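Local coordinates for protein thiamine-monophosphate kinase (Stenotrophomonas maltophilia, PDB 6XEP) that probably catalyses the ATP-dependent phosphorylation of thiamine monophosphate to thiamine diphosphate, the active form of vitamin B1, at residues Asp226-Leu229 with Ala230-His234. Numbering follows the deposited sequence.
Sequences DGLL and ADLGH
Asp231 OD2 accepts the backbone N-H of Asp226 at 2.8 Å through its syn lone pair, with an N-H...O angle of 157°, and also takes the amide of Ser225, so two bonds grip one carboxylate oxygen. The first torsion of Asp231, with CG opposite the carbonyl carbon (chi1 -73°), turns the carboxylate back toward the incoming loop. Its other oxygen, OD1, receives a 2.8 Å bond from a water that meets His234 NE2 in the plane of the imidazole and also lies against Asp226 OD2, so close that a bond there is doubtful. This water sits between two carboxylates whose nearest oxygens, Asp226 OD2 and Asp231 OD1, are 4.4 Å apart. A second water links Asp226 O to the amide of Ala230. Helical pairing begins with Asp231 N to Gly227 O (3.1 Å, N-H...O angle 167°), followed by Leu232 N to Leu228 O (2.7 Å). On the buried flank, Leu228 CD1 lies 4.4 Å from Leu232 CB, and Leu232 packs on strands 242-245 and 312-315. The arrangement is the N-terminus of helix 228-239, with Gly227 at the N-cap position, in the PurM-like C-terminal domain, where the loop carries Asp226, a predicted magnesium ligand, beside Ser225, a predicted ATP-binding residue.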
loop_
_atom_site.group_PDB
_atom_site.type_symbol
_atom_site.label_atom_id
_atom_site.label_comp_id
_atom_site.label_asym_id
_atom_site.label_seq_id
_atom_site.Cartn_x
_atom_site.Cartn_y
_atom_site.Cartn_z
ATOM N N ASP A 226 18.149 -1.511 9.772
ATOM C CA ASP A 226 18.132 -2.189 11.063
ATOM C C ASP A 226 19.515 -2.247 11.704
ATOM O O ASP A 226 19.752 -3.073 12.599
ATOM C CB ASP A 226 17.589 -3.608 10.918
ATOM C CG ASP A 226 16.126 -3.632 10.551
ATOM O OD1 ASP A 226 15.365 -2.799 11.083
ATOM O OD2 ASP A 226 15.739 -4.491 9.735
ATOM N N GLY A 227 20.428 -1.419 11.239
ATOM C CA GLY A 227 21.801 -1.390 11.696
ATOM C C GLY A 227 22.701 -2.163 10.761
ATOM O O GLY A 227 22.304 -3.171 10.167
ATOM N N LEU A 228 23.944 -1.691 10.638
ATOM C CA LEU A 228 24.892 -2.282 9.697
ATOM C C LEU A 228 25.010 -3.793 9.888
ATOM O O LEU A 228 24.959 -4.549 8.920
ATOM C CB LEU A 228 26.265 -1.624 9.855
ATOM C CG LEU A 228 27.372 -2.245 8.993
ATOM C CD1 LEU A 228 27.095 -2.001 7.508
ATOM C CD2 LEU A 228 28.734 -1.719 9.398
ATOM N N LEU A 229 25.162 -4.250 11.134
ATOM C CA LEU A 229 25.409 -5.674 11.360
ATOM C C LEU A 229 24.232 -6.530 10.905
ATOM O O LEU A 229 24.422 -7.588 10.292
ATOM C CB LEU A 229 25.723 -5.928 12.839
ATOM C CG LEU A 229 27.005 -5.224 13.306
ATOM C CD1 LEU A 229 27.330 -5.660 14.723
ATOM C CD2 LEU A 229 28.183 -5.507 12.379
ATOM N N ALA A 230 23.010 -6.094 11.193
ATOM C CA ALA A 230 21.837 -6.862 10.795
ATOM C C ALA A 230 21.716 -6.914 9.279
ATOM O O ALA A 230 21.518 -7.988 8.701
ATOM C CB ALA A 230 20.575 -6.249 11.414
ATOM N N ASP A 231 21.884 -5.767 8.616
ATOM C CA ASP A 231 21.655 -5.698 7.178
ATOM C C ASP A 231 22.816 -6.293 6.389
ATOM O O ASP A 231 22.596 -7.039 5.424
ATOM C CB ASP A 231 21.364 -4.247 6.780
ATOM C CG ASP A 231 19.969 -3.810 7.221
ATOM O OD1 ASP A 231 18.993 -4.494 6.844
ATOM O OD2 ASP A 231 19.852 -2.840 7.987
ATOM N N LEU A 232 24.057 -6.023 6.791
ATOM C CA LEU A 232 25.162 -6.747 6.171
ATOM C C LEU A 232 25.029 -8.242 6.416
ATOM O O LEU A 232 25.407 -9.052 5.562
ATOM C CB LEU A 232 26.489 -6.239 6.728
ATOM C CG LEU A 232 27.771 -6.821 6.178
ATOM C CD1 LEU A 232 27.757 -6.729 4.667
ATOM C CD2 LEU A 232 28.922 -6.018 6.782
ATOM N N GLY A 233 24.468 -8.610 7.564
ATOM C CA GLY A 233 24.139 -10.003 7.838
ATOM C C GLY A 233 23.301 -10.661 6.767
ATOM O O GLY A 233 23.479 -11.844 6.473
ATOM N N HIS A 234 22.351 -9.920 6.188
ATOM C CA HIS A 234 21.584 -10.469 5.072
ATOM C C HIS A 234 22.478 -10.743 3.862
ATOM O O HIS A 234 22.315 -11.763 3.189
ATOM C CB HIS A 234 20.453 -9.520 4.666
ATOM C CG HIS A 234 19.480 -9.232 5.759
ATOM N ND1 HIS A 234 19.061 -10.191 6.653
ATOM C CD2 HIS A 234 18.841 -8.087 6.104
ATOM C CE1 HIS A 234 18.207 -9.650 7.506
ATOM N NE2 HIS A 234 18.054 -8.375 7.192
HETATM O O HOH W 1 22.431 -4.203 13.436
HETATM O O HOH W 2 16.951 -5.898 8.141
#